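Local coordinates for protein pyruvate kinase (Pseudomonas aeruginosa, PDB 6QXL) that probably catalyses the last step of glycolysis, phosphate transfer from phosphoenolpyruvate to ADP giving pyruvate and ATP, and binds glucose 6-phosphate in its C-terminal domain, at residues Asp90-Thr96 with Asp142-Val148; Asp114-Cys119 with Arg162-Thr168. All blocks are in the same frame, centred on the assembly; numbering follows the deposited sequence.

Interaction 1: residues Asp90-Thr96 with Asp142-Val148; sequences DKFRFST and DELRCRV
Phe92 and Phe94 pair with Cys146 and Leu144 as antiparallel hydrogen-bonded pairs, strands 91-95 and 143-148 approaching to 4.6 Å at 150° between their axes. The ladder extends at one end through Val148 N to Asp90 O, and at the other Thr96 closes on Asp142 with two donors. Thr96 N reaches Asp142 O nearly head-on at 2.9 Å, while Thr96 OG1, swung between the backbone N and carbonyl carbon of Thr96 (chi1 59°), comes to the same oxygen from the flank at 3.1 Å. On the face bearing Arg93, Glu143 and Arg145, one carboxylate joins two arginines. Arg93 NH1 comes to the syn side of Glu143 OE2 at 3.0 Å, tilted out of the carboxylate plane. Arg145 grips Glu143 OE1 side-on, with NE at 2.8 Å and NH2 at 3.2 Å. The arginine stems lie side by side across the strands, and the shared glutamate probably offsets their like charges. Farther along this face Lys91 and Arg147 both form salt bridges with Glu137 of strand 132-139. The other face is apolar: Cys146 SG sits at the edge of the Phe94 ring, 3.9 Å from CE2, and Phe92 CD2 lies over one face of that ring, offset toward its rim. Leu125, Leu127 and Met134 also pack on Phe94. The antiparallel pair is part of the small beta-barrel B domain that pyruvate kinases insert into their TIM barrel.

Interaction 2: residues Asp114-Cys119 with Arg162-Thr168; sequences DLVKDC and RRGGGLT
Asp114, near the start of the short helix, touches the loop lightly, its OD2 lying 3.8 Å from Thr168 CG2. One residue on, Leu115 extends its CG opposite its own backbone N (chi1 -177°), bringing CD1 to within 4.1 Å of Leu167 CD1. Asp118, in the last helical turn, carries the polar contact. Its OD2 accepts Thr168 N at 2.8 Å, the donor standing 42° out of the carboxylate plane, and a water that donates to both OD2 and Thr168 O makes a second link. Asp118 CB packs on Leu167 CD2. Cys119 then leaves the helix and sets SG against Arg162 CD, 4.1 Å away. Arg162 NE and NH2 both donate to Gly165 O, 3.0 Å each, a side-on grip in the guanidinium plane, while Leu167 CD2 lies over one guanidinium face, offset toward its rim, and Asp123 pairs with NH1. This grip spans the type II turn from Arg162 to Gly165, with Gly164 at its third position. Leu167 O is bound in turn by Arg197, beyond barrel strand 190-193. Following strand 159-162 and preceding helix 174-185, the loop is the returning connection from the B domain to the TIM barrel, probably part of the hinge region about which this domain moves over the active site in pyruvate kinases.

Overall arrangement
Both interactions involve the B domain, inserted between the third and fourth strands of the TIM barrel, and their segments alternate along the chain. Both are only partly buried. Interaction 1 lies in the domain's sheet, far from the chain centre, and combines a regular backbone ladder with a buried apolar face. Interaction 2 lies closer to the barrel, joining a helix to an irregular loop through one aspartate, a water and a few leucine contacts, with a smaller buried area and exposed Asp114 and Thr168 at its rim. They meet where Leu144 CD1 packs on Cys119 CB at 3.7 Å and Val116 lies against Asp142 and Glu143, so the helix lies between the sheet and the loop 162-168. Leu125 touches Phe94, Leu144, Cys119 and Arg162, linking both.

Interaction 1: residues Asp90-Thr96 with Asp142-Val148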
loop_
_atom_site.group_PDB
_atom_site.type_symbol
_atom_site.label_atom_id
_atom_site.label_comp_id
_atom_site.label_asym_id
_atom_site.label_seq_id
_atom_site.Cartn_x
_atom_site.Cartn_y
_atom_site.Cartn_z
ATOM N N ASP A 90 -50.238 -27.064 -2.916
ATOM C CA ASP A 90 -50.737 -28.137 -2.068
ATOM C C ASP A 90 -50.639 -27.773 -0.592
ATOM O O ASP A 90 -49.819 -26.949 -0.178
ATOM C CB ASP A 90 -49.963 -29.447 -2.283
ATOM C CG ASP A 90 -50.232 -30.091 -3.641
ATOM O OD1 ASP A 90 -50.912 -29.443 -4.473
ATOM O OD2 ASP A 90 -49.735 -31.220 -3.877
ATOM N N LYS A 91 -51.490 -28.405 0.206
ATOM C CA LYS A 91 -51.487 -28.238 1.649
ATOM C C LYS A 91 -50.811 -29.438 2.280
ATOM O O LYS A 91 -50.932 -30.573 1.791
ATOM C CB LYS A 91 -52.896 -28.118 2.178
ATOM C CG LYS A 91 -53.703 -26.984 1.557
ATOM C CD LYS A 91 -53.121 -25.587 1.785
ATOM C CE LYS A 91 -54.208 -24.593 1.332
ATOM N NZ LYS A 91 -53.636 -23.253 1.381
ATOM N N PHE A 92 -50.063 -29.187 3.346
ATOM C CA PHE A 92 -49.301 -30.237 3.983
ATOM C C PHE A 92 -49.078 -29.918 5.448
ATOM O O PHE A 92 -48.950 -28.755 5.819
ATOM C CB PHE A 92 -47.981 -30.461 3.257
ATOM C CG PHE A 92 -47.297 -31.727 3.624
ATOM C CD1 PHE A 92 -47.738 -32.917 3.076
ATOM C CD2 PHE A 92 -46.255 -31.751 4.542
ATOM C CE1 PHE A 92 -47.135 -34.129 3.441
ATOM C CE2 PHE A 92 -45.648 -32.942 4.899
ATOM C CZ PHE A 92 -46.090 -34.137 4.338
ATOM N N ARG A 93 -49.016 -30.964 6.265
ATOM C CA ARG A 93 -48.939 -30.802 7.710
ATOM C C ARG A 93 -47.815 -31.611 8.319
ATOM O O ARG A 93 -47.552 -32.745 7.905
ATOM C CB ARG A 93 -50.253 -31.256 8.356
ATOM C CG ARG A 93 -51.424 -30.345 8.115
ATOM C CD ARG A 93 -52.676 -30.872 8.818
ATOM N NE ARG A 93 -53.138 -32.160 8.332
ATOM C CZ ARG A 93 -53.342 -33.269 9.083
ATOM N NH1 ARG A 93 -53.049 -33.300 10.368
ATOM N NH2 ARG A 93 -53.796 -34.371 8.533
ATOM N N PHE A 94 -47.196 -31.019 9.333
ATOM C CA PHE A 94 -46.201 -31.687 10.154
ATOM C C PHE A 94 -46.810 -31.828 11.557
ATOM O O PHE A 94 -47.125 -30.810 12.172
ATOM C CB PHE A 94 -44.928 -30.863 10.209
ATOM C CG PHE A 94 -44.323 -30.595 8.866
ATOM C CD1 PHE A 94 -43.547 -31.549 8.245
ATOM C CD2 PHE A 94 -44.544 -29.387 8.211
ATOM C CE1 PHE A 94 -43.016 -31.321 7.003
ATOM C CE2 PHE A 94 -44.002 -29.175 6.948
ATOM C CZ PHE A 94 -43.233 -30.150 6.358
ATOM N N SER A 95 -46.974 -33.074 12.038
ATOM C CA SER A 95 -47.720 -33.291 13.271
ATOM C C SER A 95 -46.974 -34.168 14.246
ATOM O O SER A 95 -46.552 -35.322 13.896
ATOM C CB SER A 95 -49.111 -33.923 13.002
ATOM O OG SER A 95 -49.838 -34.093 14.213
ATOM N N THR A 96 -46.896 -33.729 15.486
ATOM C CA THR A 96 -46.320 -34.534 16.553
ATOM C C THR A 96 -47.240 -35.632 17.003
ATOM O O THR A 96 -46.793 -36.603 17.598
ATOM C CB THR A 96 -45.964 -33.659 17.778
ATOM O OG1 THR A 96 -47.128 -33.025 18.236
ATOM C CG2 THR A 96 -44.884 -32.613 17.406
ATOM N N ASP A 142 -50.016 -29.014 18.296
ATOM C CA ASP A 142 -49.371 -30.237 17.897
ATOM C C ASP A 142 -48.975 -30.310 16.402
ATOM O O ASP A 142 -48.532 -31.370 15.965
ATOM C CB ASP A 142 -50.270 -31.402 18.253
ATOM C CG ASP A 142 -51.558 -31.452 17.408
ATOM O OD1 ASP A 142 -52.053 -30.387 16.975
ATOM O OD2 ASP A 142 -52.072 -32.575 17.138
ATOM N N GLU A 143 -49.161 -29.241 15.624
ATOM C CA GLU A 143 -48.885 -29.341 14.221
ATOM C C GLU A 143 -48.704 -28.011 13.545
ATOM O O GLU A 143 -49.198 -26.975 14.040
ATOM C CB GLU A 143 -49.982 -30.136 13.458
ATOM C CG GLU A 143 -51.339 -29.564 13.394
ATOM C CD GLU A 143 -52.349 -30.484 12.717
ATOM O OE1 GLU A 143 -53.348 -29.988 12.091
ATOM O OE2 GLU A 143 -52.192 -31.696 12.708
ATOM N N LEU A 144 -48.015 -28.039 12.399
ATOM C CA LEU A 144 -47.884 -26.885 11.537
ATOM C C LEU A 144 -48.619 -27.201 10.234
ATOM O O LEU A 144 -48.412 -28.268 9.632
ATOM C CB LEU A 144 -46.437 -26.594 11.229
ATOM C CG LEU A 144 -45.524 -26.181 12.389
ATOM C CD1 LEU A 144 -44.108 -25.937 11.862
ATOM C CD2 LEU A 144 -45.944 -24.888 13.104
ATOM N N ARG A 145 -49.486 -26.282 9.808
ATOM C CA ARG A 145 -50.262 -26.450 8.593
ATOM C C ARG A 145 -49.707 -25.522 7.537
ATOM O O ARG A 145 -49.703 -24.295 7.722
ATOM C CB ARG A 145 -51.717 -26.109 8.842
ATOM C CG ARG A 145 -52.400 -27.088 9.775
ATOM C CD ARG A 145 -53.706 -26.553 10.309
ATOM N NE ARG A 145 -54.090 -27.308 11.507
ATOM C CZ ARG A 145 -54.868 -26.892 12.490
ATOM N NH1 ARG A 145 -55.504 -25.721 12.346
ATOM N NH2 ARG A 145 -55.123 -27.692 13.497
ATOM N N CYS A 146 -49.249 -26.104 6.426
ATOM C CA CYS A 146 -48.434 -25.382 5.470
ATOM C C CYS A 146 -48.982 -25.418 4.054
ATOM O O CYS A 146 -49.814 -26.266 3.697
ATOM C CB CYS A 146 -47.018 -25.956 5.473
ATOM S SG CYS A 146 -46.242 -26.044 7.112
ATOM N N ARG A 147 -48.498 -24.483 3.252
ATOM C CA ARG A 147 -48.704 -24.461 1.813
ATOM C C ARG A 147 -47.354 -24.658 1.124
ATOM O O ARG A 147 -46.347 -24.053 1.534
ATOM C CB ARG A 147 -49.309 -23.112 1.393
ATOM C CG ARG A 147 -49.860 -23.106 -0.014
ATOM C CD ARG A 147 -50.469 -21.781 -0.412
ATOM N NE ARG A 147 -49.484 -20.711 -0.570
ATOM C CZ ARG A 147 -49.257 -19.687 0.260
ATOM N NH1 ARG A 147 -49.933 -19.569 1.409
ATOM N NH2 ARG A 147 -48.348 -18.782 -0.049
ATOM N N VAL A 148 -47.328 -25.474 0.077
ATOM C CA VAL A 148 -46.099 -25.717 -0.665
ATOM C C VAL A 148 -45.819 -24.534 -1.600
ATOM O O VAL A 148 -46.671 -24.123 -2.395
ATOM C CB VAL A 148 -46.189 -27.027 -1.477
ATOM C CG1 VAL A 148 -44.951 -27.222 -2.363
ATOM C CG2 VAL A 148 -46.408 -28.217 -0.540
#

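Interaction 2: residues Asp114-Cys119 with Arg162-Thr168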
loop_
_atom_site.group_PDB
_atom_site.type_symbol
_atom_site.label_atom_id
_atom_site.label_comp_id
_atom_site.label_asym_id
_atom_site.label_seq_id
_atom_site.Cartn_x
_atom_site.Cartn_y
_atom_site.Cartn_z
ATOM N N ASP A 114 -40.421 -29.288 19.978
ATOM C CA ASP A 114 -40.063 -27.880 19.830
ATOM C C ASP A 114 -40.040 -27.259 18.391
ATOM O O ASP A 114 -40.343 -26.094 18.295
ATOM C CB ASP A 114 -38.710 -27.525 20.379
ATOM C CG ASP A 114 -38.526 -27.865 21.882
ATOM O OD1 ASP A 114 -39.445 -27.565 22.652
ATOM O OD2 ASP A 114 -37.465 -28.401 22.241
ATOM N N LEU A 115 -40.131 -28.120 17.384
ATOM C CA LEU A 115 -40.332 -27.608 16.015
ATOM C C LEU A 115 -41.615 -26.749 15.921
ATOM O O LEU A 115 -41.609 -25.639 15.382
ATOM C CB LEU A 115 -40.441 -28.723 15.013
ATOM C CG LEU A 115 -40.576 -28.244 13.556
ATOM C CD1 LEU A 115 -39.349 -27.476 13.033
ATOM C CD2 LEU A 115 -40.759 -29.411 12.593
ATOM N N VAL A 116 -42.683 -27.268 16.450
ATOM C CA VAL A 116 -43.975 -26.613 16.382
ATOM C C VAL A 116 -44.051 -25.403 17.310
ATOM O O VAL A 116 -44.760 -24.430 17.003
ATOM C CB VAL A 116 -45.117 -27.615 16.721
ATOM C CG1 VAL A 116 -46.478 -26.957 16.890
ATOM C CG2 VAL A 116 -45.212 -28.732 15.716
ATOM N N LYS A 117 -43.301 -25.454 18.401
ATOM C CA LYS A 117 -43.269 -24.357 19.355
ATOM C C LYS A 117 -42.500 -23.156 18.829
ATOM O O LYS A 117 -42.920 -22.018 19.001
ATOM C CB LYS A 117 -42.651 -24.827 20.689
ATOM C CG LYS A 117 -43.644 -25.784 21.419
ATOM C CD LYS A 117 -43.319 -26.153 22.846
ATOM C CE LYS A 117 -43.915 -27.533 23.175
ATOM N NZ LYS A 117 -43.928 -27.878 24.621
ATOM N N ASP A 118 -41.415 -23.403 18.133
ATOM C CA ASP A 118 -40.523 -22.358 17.636
ATOM C C ASP A 118 -41.004 -21.729 16.340
ATOM O O ASP A 118 -40.760 -20.561 16.089
ATOM C CB ASP A 118 -39.142 -22.918 17.363
ATOM C CG ASP A 118 -38.461 -23.465 18.657
ATOM O OD1 ASP A 118 -39.001 -23.154 19.813
ATOM O OD2 ASP A 118 -37.450 -24.215 18.459
ATOM N N CYS A 119 -41.883 -22.417 15.557
ATOM C CA CYS A 119 -42.426 -21.874 14.371
ATOM C C CYS A 119 -43.725 -21.055 14.550
ATOM O O CYS A 119 -44.455 -21.311 15.489
ATOM C CB CYS A 119 -42.581 -22.872 13.317
ATOM S SG CYS A 119 -41.023 -23.537 12.783
ATOM N N ARG A 162 -35.715 -24.168 9.192
ATOM C CA ARG A 162 -36.360 -22.921 8.989
ATOM C C ARG A 162 -35.419 -21.898 8.345
ATOM O O ARG A 162 -34.306 -21.694 8.807
ATOM C CB ARG A 162 -36.870 -22.408 10.299
ATOM C CG ARG A 162 -37.788 -21.185 10.157
ATOM C CD ARG A 162 -38.503 -20.698 11.288
ATOM N NE ARG A 162 -37.611 -20.231 12.323
ATOM C CZ ARG A 162 -37.985 -19.734 13.458
ATOM N NH1 ARG A 162 -39.303 -19.456 13.731
ATOM N NH2 ARG A 162 -37.054 -19.493 14.403
ATOM N N ARG A 163 -35.950 -21.206 7.321
ATOM C CA ARG A 163 -35.240 -20.129 6.700
ATOM C C ARG A 163 -35.033 -19.055 7.817
ATOM O O ARG A 163 -35.952 -18.590 8.424
ATOM C CB ARG A 163 -36.036 -19.534 5.560
ATOM C CG ARG A 163 -35.378 -18.386 4.806
ATOM C CD ARG A 163 -36.090 -18.247 3.484
ATOM N NE ARG A 163 -35.377 -19.008 2.461
ATOM C CZ ARG A 163 -35.924 -19.555 1.345
ATOM N NH1 ARG A 163 -37.173 -19.303 1.015
ATOM N NH2 ARG A 163 -35.161 -20.237 0.526
ATOM N N GLY A 164 -33.790 -18.678 8.031
ATOM C CA GLY A 164 -33.408 -17.769 9.036
ATOM C C GLY A 164 -32.817 -18.428 10.269
ATOM O O GLY A 164 -32.341 -17.698 11.126
ATOM N N GLY A 165 -33.000 -19.752 10.428
ATOM C CA GLY A 165 -32.561 -20.452 11.591
ATOM C C GLY A 165 -33.393 -20.167 12.820
ATOM O O GLY A 165 -34.604 -20.019 12.720
ATOM N N GLY A 166 -32.732 -20.148 13.970
ATOM C CA GLY A 166 -33.344 -19.805 15.243
ATOM C C GLY A 166 -34.150 -20.896 15.936
ATOM O O GLY A 166 -34.931 -20.594 16.806
ATOM N N LEU A 167 -33.991 -22.133 15.503
ATOM C CA LEU A 167 -34.696 -23.243 16.130
ATOM C C LEU A 167 -33.958 -23.692 17.363
ATOM O O LEU A 167 -32.755 -23.799 17.337
ATOM C CB LEU A 167 -34.872 -24.400 15.167
ATOM C CG LEU A 167 -35.634 -24.091 13.886
ATOM C CD1 LEU A 167 -35.851 -25.379 13.135
ATOM C CD2 LEU A 167 -37.008 -23.467 14.240
ATOM N N THR A 168 -34.657 -23.973 18.423
ATOM C CA THR A 168 -34.132 -24.608 19.605
ATOM C C THR A 168 -33.640 -26.022 19.317
ATOM O O THR A 168 -34.278 -26.725 18.564
ATOM C CB THR A 168 -35.270 -24.686 20.646
ATOM O OG1 THR A 168 -35.594 -23.346 21.032
ATOM C CG2 THR A 168 -34.910 -25.584 21.845
HETATM O O HOH W 1 -36.741 -26.822 17.296
#